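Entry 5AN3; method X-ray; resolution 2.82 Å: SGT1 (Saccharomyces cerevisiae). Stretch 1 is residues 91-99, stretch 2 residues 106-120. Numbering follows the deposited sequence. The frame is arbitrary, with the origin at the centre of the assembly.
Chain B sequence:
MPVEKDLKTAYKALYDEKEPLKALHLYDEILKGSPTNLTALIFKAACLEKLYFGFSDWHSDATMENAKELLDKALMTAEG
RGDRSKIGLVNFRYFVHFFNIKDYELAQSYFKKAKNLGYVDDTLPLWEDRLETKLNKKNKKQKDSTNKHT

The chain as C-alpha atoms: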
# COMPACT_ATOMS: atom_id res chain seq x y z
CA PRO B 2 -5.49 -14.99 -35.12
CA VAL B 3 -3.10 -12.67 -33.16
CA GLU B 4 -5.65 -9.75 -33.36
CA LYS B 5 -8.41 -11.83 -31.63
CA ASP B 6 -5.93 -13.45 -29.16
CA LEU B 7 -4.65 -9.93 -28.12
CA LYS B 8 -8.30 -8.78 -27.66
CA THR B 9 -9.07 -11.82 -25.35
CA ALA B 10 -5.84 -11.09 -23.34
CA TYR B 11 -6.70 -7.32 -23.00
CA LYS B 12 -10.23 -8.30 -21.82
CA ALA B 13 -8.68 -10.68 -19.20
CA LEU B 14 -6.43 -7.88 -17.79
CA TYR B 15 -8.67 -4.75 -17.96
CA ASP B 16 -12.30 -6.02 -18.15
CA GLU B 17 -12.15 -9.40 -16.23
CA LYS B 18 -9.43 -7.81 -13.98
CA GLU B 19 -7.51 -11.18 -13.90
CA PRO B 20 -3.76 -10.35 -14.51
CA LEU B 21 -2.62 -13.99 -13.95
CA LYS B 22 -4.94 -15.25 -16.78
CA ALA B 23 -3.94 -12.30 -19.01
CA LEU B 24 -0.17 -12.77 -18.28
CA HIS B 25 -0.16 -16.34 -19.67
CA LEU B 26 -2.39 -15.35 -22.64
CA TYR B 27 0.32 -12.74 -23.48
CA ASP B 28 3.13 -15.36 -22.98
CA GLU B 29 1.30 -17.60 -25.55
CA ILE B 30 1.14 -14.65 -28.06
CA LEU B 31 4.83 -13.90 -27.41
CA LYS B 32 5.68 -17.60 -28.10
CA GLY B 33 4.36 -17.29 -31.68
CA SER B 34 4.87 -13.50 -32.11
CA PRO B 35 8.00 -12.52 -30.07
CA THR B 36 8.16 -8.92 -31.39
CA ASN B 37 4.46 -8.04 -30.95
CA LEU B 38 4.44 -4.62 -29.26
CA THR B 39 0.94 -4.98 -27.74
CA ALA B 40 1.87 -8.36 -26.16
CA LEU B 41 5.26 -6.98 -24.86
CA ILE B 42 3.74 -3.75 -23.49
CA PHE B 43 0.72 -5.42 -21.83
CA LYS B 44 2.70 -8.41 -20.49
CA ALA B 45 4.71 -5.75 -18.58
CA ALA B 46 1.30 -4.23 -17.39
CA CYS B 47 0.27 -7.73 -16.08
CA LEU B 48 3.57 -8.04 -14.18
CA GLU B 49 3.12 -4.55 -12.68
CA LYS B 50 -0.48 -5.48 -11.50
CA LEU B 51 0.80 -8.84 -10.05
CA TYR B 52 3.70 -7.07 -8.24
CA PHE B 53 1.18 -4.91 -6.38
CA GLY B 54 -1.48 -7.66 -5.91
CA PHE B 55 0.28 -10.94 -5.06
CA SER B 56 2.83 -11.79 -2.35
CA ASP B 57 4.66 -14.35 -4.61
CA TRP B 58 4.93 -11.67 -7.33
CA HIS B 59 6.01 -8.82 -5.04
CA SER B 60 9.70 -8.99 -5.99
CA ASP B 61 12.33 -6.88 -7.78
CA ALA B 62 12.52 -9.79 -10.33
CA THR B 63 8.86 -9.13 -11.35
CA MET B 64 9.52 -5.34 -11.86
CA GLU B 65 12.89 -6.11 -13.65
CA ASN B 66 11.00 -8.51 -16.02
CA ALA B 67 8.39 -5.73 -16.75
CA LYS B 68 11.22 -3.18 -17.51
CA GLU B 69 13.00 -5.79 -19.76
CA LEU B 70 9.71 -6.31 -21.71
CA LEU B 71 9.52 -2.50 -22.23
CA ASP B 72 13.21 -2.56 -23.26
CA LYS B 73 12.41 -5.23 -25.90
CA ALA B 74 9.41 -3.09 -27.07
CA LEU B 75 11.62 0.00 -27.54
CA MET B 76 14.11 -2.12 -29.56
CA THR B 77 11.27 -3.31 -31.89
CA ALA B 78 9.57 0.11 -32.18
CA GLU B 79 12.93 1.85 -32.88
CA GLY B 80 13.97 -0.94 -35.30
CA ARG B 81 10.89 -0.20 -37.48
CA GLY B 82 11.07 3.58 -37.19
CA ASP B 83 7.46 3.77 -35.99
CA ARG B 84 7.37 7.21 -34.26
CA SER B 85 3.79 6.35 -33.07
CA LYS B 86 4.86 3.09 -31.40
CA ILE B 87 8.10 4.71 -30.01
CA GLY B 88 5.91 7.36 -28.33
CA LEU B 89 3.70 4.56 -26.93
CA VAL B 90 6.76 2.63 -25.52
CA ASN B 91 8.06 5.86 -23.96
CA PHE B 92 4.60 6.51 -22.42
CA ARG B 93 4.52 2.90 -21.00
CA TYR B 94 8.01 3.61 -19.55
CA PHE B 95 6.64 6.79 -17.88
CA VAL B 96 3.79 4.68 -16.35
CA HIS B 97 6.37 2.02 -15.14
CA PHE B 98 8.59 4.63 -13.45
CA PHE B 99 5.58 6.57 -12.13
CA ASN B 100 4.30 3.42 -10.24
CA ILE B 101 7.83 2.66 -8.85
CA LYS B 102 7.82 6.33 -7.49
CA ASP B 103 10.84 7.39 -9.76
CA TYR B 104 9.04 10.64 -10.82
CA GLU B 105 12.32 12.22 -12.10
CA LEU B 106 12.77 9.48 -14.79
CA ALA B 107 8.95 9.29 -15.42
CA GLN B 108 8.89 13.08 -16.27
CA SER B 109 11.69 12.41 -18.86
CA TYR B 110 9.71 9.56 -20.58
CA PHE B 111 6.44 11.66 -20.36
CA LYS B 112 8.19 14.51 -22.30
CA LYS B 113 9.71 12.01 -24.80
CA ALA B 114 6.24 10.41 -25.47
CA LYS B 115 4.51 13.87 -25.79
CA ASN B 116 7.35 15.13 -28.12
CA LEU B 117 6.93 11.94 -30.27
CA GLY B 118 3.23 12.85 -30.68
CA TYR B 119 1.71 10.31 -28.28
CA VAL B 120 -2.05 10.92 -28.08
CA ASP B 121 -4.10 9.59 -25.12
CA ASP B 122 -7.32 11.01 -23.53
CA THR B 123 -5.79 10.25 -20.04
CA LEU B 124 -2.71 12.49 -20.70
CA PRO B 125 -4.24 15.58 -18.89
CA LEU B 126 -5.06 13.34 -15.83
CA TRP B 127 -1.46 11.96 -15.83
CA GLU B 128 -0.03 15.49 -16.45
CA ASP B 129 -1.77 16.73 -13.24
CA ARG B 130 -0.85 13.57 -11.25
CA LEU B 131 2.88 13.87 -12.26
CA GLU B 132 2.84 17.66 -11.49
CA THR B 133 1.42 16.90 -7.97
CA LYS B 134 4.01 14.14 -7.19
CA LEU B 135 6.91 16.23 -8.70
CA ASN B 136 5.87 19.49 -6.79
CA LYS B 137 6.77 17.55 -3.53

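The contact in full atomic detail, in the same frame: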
# COMPACT_ATOMS: atom_id res chain seq x y z
N ASN B 91 7.58 4.83 -24.86
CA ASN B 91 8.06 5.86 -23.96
C ASN B 91 6.97 6.22 -22.96
O ASN B 91 7.30 6.46 -21.80
CB ASN B 91 8.53 7.07 -24.73
CG ASN B 91 9.95 6.97 -25.18
OD1 ASN B 91 10.89 7.18 -24.42
ND2 ASN B 91 10.15 6.68 -26.45
N PHE B 92 5.69 6.21 -23.36
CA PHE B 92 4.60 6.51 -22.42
C PHE B 92 4.47 5.38 -21.40
O PHE B 92 4.27 5.68 -20.24
CB PHE B 92 3.26 6.78 -23.12
CG PHE B 92 2.06 6.75 -22.20
CD1 PHE B 92 1.73 7.85 -21.41
CD2 PHE B 92 1.24 5.62 -22.14
CE1 PHE B 92 0.61 7.82 -20.58
CE2 PHE B 92 0.14 5.58 -21.28
CZ PHE B 92 -0.18 6.69 -20.51
N ARG B 93 4.57 4.10 -21.84
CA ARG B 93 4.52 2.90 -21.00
C ARG B 93 5.69 2.89 -20.00
O ARG B 93 5.51 2.44 -18.87
CB ARG B 93 4.52 1.62 -21.85
CG ARG B 93 3.32 1.43 -22.79
CD ARG B 93 1.97 1.77 -22.17
NE ARG B 93 1.77 1.09 -20.89
CZ ARG B 93 0.73 1.31 -20.10
NH1 ARG B 93 -0.21 2.17 -20.46
NH2 ARG B 93 0.62 0.67 -18.94
N TYR B 94 6.86 3.42 -20.42
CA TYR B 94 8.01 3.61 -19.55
C TYR B 94 7.67 4.64 -18.46
O TYR B 94 7.98 4.41 -17.29
CB TYR B 94 9.20 4.12 -20.33
CG TYR B 94 10.14 3.07 -20.85
CD1 TYR B 94 10.87 2.27 -19.99
CD2 TYR B 94 10.42 2.99 -22.21
CE1 TYR B 94 11.79 1.33 -20.47
CE2 TYR B 94 11.34 2.06 -22.71
CZ TYR B 94 12.02 1.23 -21.83
OH TYR B 94 12.93 0.34 -22.35
N PHE B 95 7.04 5.77 -18.85
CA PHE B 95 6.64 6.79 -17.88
C PHE B 95 5.77 6.14 -16.82
O PHE B 95 6.08 6.30 -15.63
CB PHE B 95 5.92 7.98 -18.54
CG PHE B 95 4.80 8.60 -17.73
CD1 PHE B 95 5.07 9.48 -16.69
CD2 PHE B 95 3.46 8.31 -18.02
CE1 PHE B 95 4.03 10.04 -15.93
CE2 PHE B 95 2.43 8.88 -17.26
CZ PHE B 95 2.73 9.74 -16.23
N VAL B 96 4.74 5.37 -17.24
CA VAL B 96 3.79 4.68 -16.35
C VAL B 96 4.55 3.71 -15.39
O VAL B 96 4.31 3.77 -14.18
CB VAL B 96 2.66 3.98 -17.13
CG1 VAL B 96 1.83 3.10 -16.20
CG2 VAL B 96 1.77 5.01 -17.82
N HIS B 97 5.52 2.92 -15.92
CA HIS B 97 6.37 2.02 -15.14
C HIS B 97 7.09 2.76 -14.03
O HIS B 97 7.05 2.31 -12.87
CB HIS B 97 7.40 1.36 -16.06
CG HIS B 97 8.33 0.40 -15.37
ND1 HIS B 97 7.94 -0.89 -15.08
CD2 HIS B 97 9.61 0.57 -14.99
CE1 HIS B 97 9.00 -1.47 -14.53
NE2 HIS B 97 10.03 -0.63 -14.45
N PHE B 98 7.78 3.86 -14.39
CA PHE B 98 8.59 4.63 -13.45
C PHE B 98 7.72 5.48 -12.55
O PHE B 98 8.14 5.78 -11.42
CB PHE B 98 9.65 5.46 -14.18
CG PHE B 98 10.71 4.57 -14.76
CD1 PHE B 98 11.60 3.89 -13.93
CD2 PHE B 98 10.81 4.37 -16.13
CE1 PHE B 98 12.55 3.02 -14.45
CE2 PHE B 98 11.77 3.51 -16.66
CZ PHE B 98 12.65 2.85 -15.81
N PHE B 99 6.50 5.82 -12.98
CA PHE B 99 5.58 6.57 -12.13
C PHE B 99 5.14 5.69 -10.95
O PHE B 99 5.17 6.15 -9.82
CB PHE B 99 4.38 7.07 -12.91
CG PHE B 99 3.46 7.93 -12.09
CD1 PHE B 99 3.65 9.30 -12.00
CD2 PHE B 99 2.40 7.36 -11.38
CE1 PHE B 99 2.80 10.09 -11.22
CE2 PHE B 99 1.55 8.16 -10.61
CZ PHE B 99 1.75 9.52 -10.54
N LEU B 106 12.65 10.24 -13.56
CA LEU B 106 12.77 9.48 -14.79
C LEU B 106 11.44 9.43 -15.56
O LEU B 106 11.46 9.53 -16.79
CB LEU B 106 13.26 8.05 -14.46
CG LEU B 106 14.07 7.27 -15.49
CD1 LEU B 106 15.30 8.03 -15.98
CD2 LEU B 106 14.48 5.95 -14.95
N ALA B 107 10.30 9.30 -14.84
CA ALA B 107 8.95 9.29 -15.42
C ALA B 107 8.68 10.59 -16.20
O ALA B 107 8.18 10.53 -17.33
CB ALA B 107 7.92 9.10 -14.31
N GLN B 108 9.06 11.77 -15.63
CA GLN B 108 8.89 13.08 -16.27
C GLN B 108 9.65 13.11 -17.60
O GLN B 108 9.12 13.64 -18.57
CB GLN B 108 9.37 14.21 -15.35
N SER B 109 10.85 12.50 -17.66
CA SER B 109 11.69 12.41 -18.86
C SER B 109 11.00 11.58 -19.98
O SER B 109 10.97 12.02 -21.13
CB SER B 109 13.06 11.83 -18.52
N TYR B 110 10.42 10.40 -19.63
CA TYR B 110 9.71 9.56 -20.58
C TYR B 110 8.37 10.20 -21.00
O TYR B 110 7.97 10.05 -22.15
CB TYR B 110 9.50 8.14 -20.02
CG TYR B 110 10.75 7.28 -20.04
CD1 TYR B 110 11.25 6.77 -21.24
CD2 TYR B 110 11.41 6.94 -18.86
CE1 TYR B 110 12.39 5.96 -21.26
CE2 TYR B 110 12.55 6.14 -18.87
CZ TYR B 110 13.05 5.66 -20.08
OH TYR B 110 14.16 4.87 -20.10
N PHE B 111 7.70 10.95 -20.07
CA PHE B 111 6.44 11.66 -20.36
C PHE B 111 6.68 12.70 -21.44
O PHE B 111 5.91 12.76 -22.39
CB PHE B 111 5.84 12.31 -19.09
CG PHE B 111 4.46 12.91 -19.25
CD1 PHE B 111 3.33 12.12 -19.18
N LYS B 112 7.79 13.49 -21.33
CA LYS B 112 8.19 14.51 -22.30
C LYS B 112 8.52 13.87 -23.63
O LYS B 112 8.00 14.32 -24.64
CB LYS B 112 9.38 15.33 -21.79
N LYS B 113 9.33 12.77 -23.61
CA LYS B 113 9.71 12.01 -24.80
C LYS B 113 8.47 11.56 -25.58
O LYS B 113 8.38 11.84 -26.77
CB LYS B 113 10.57 10.77 -24.43
CG LYS B 113 12.05 11.05 -24.23
N ALA B 114 7.50 10.89 -24.89
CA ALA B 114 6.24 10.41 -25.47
C ALA B 114 5.42 11.57 -26.09
O ALA B 114 5.00 11.46 -27.25
CB ALA B 114 5.41 9.69 -24.42
N LYS B 115 5.24 12.68 -25.34
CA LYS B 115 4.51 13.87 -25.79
C LYS B 115 5.20 14.51 -27.01
O LYS B 115 4.51 14.88 -27.95
CB LYS B 115 4.37 14.88 -24.65
N ASN B 116 6.56 14.58 -27.02
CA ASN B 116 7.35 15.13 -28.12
C ASN B 116 7.33 14.23 -29.36
O ASN B 116 7.58 14.72 -30.46
CB ASN B 116 8.80 15.40 -27.69
CG ASN B 116 8.93 16.56 -26.73
OD1 ASN B 116 8.47 17.69 -26.98
ND2 ASN B 116 9.59 16.32 -25.61
N LEU B 117 7.04 12.93 -29.20
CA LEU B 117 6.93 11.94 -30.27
C LEU B 117 5.50 11.90 -30.83
O LEU B 117 5.22 11.15 -31.78
CB LEU B 117 7.37 10.56 -29.78
CG LEU B 117 8.88 10.38 -29.59
CD1 LEU B 117 9.18 9.29 -28.62
CD2 LEU B 117 9.58 10.09 -30.89
N GLY B 118 4.62 12.72 -30.26
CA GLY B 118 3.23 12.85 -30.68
C GLY B 118 2.29 11.81 -30.11
O GLY B 118 1.28 11.49 -30.74
N TYR B 119 2.60 11.29 -28.91
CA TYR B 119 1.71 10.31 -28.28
C TYR B 119 0.41 10.98 -27.85
O TYR B 119 0.43 12.00 -27.15
CB TYR B 119 2.37 9.58 -27.09
CG TYR B 119 1.46 8.55 -26.44
CD1 TYR B 119 1.15 7.36 -27.09
CD2 TYR B 119 0.90 8.78 -25.19
CE1 TYR B 119 0.31 6.42 -26.50
CE2 TYR B 119 0.05 7.85 -24.60
CZ TYR B 119 -0.24 6.67 -25.25
OH TYR B 119 -1.07 5.75 -24.66
N VAL B 120 -0.71 10.42 -28.34
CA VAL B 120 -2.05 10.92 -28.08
C VAL B 120 -2.79 9.89 -27.23
O VAL B 120 -2.87 8.72 -27.58
CB VAL B 120 -2.81 11.24 -29.40

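Residues 91-99 and 106-116 belong to two helices of one chain, packed nearly antiparallel at 161°. Their axes come within 7.7 Å. Ala107 and Ala114 lie at the two points where the backbones come near each other. The CA atoms of Phe95 and Ala107 lie 4.2 Å apart, those of Asn91 and Ala114 5.1 Å. No hydrogen bond joins the stretches among the modelled atoms; the contact is mostly apolar and aromatic.

Asn91 points toward the second helix. Its OD1 lies 3.2 Å from Tyr110 CD1, at the edge of that ring, where the C-H groups carry slight positive charge. Its ND2 lies 3.5 Å from Leu117 CD1 and is hydrogen-bonded elsewhere in the structure.

Phe92 CB packs 3.8 Å from Ala114 CB. Its ring forms an offset stack with Tyr119, centroids 4.6 Å apart. Tyr119 lies beyond the helix end, where Gly118 turns the chain with positive phi in a Schellman motif. Tyr119 N bonds back to Ala114 O at 2.9 Å.

Arg93 does not touch the second stretch. Tyr94 stacks offset on Tyr110, with planes at 15°. Tyr94 CB also sits over the Tyr110 ring, 3.5 Å from Tyr110 CD1, as a CH-pi contact.

Phe95 lies where the backbones run close. Its CD1 is 3.3 Å from Ala107 O, which meets the ring edge, and 3.8 Å from Phe111 CB. The Ala107 oxygen already accepts the helical bond from Phe111 N. Part of the Phe111 ring is not modelled.

Val96 and His97 do not touch the second stretch. Phe98 receives Leu106 CD2 over one ring face, 3.5 Å from Phe98 CE1. Its ring is nearly parallel to that of Tyr110 but slid aside, so the two barely overlap. Phe99 closes the contact, its N 3.8 Å from Ala107 CB.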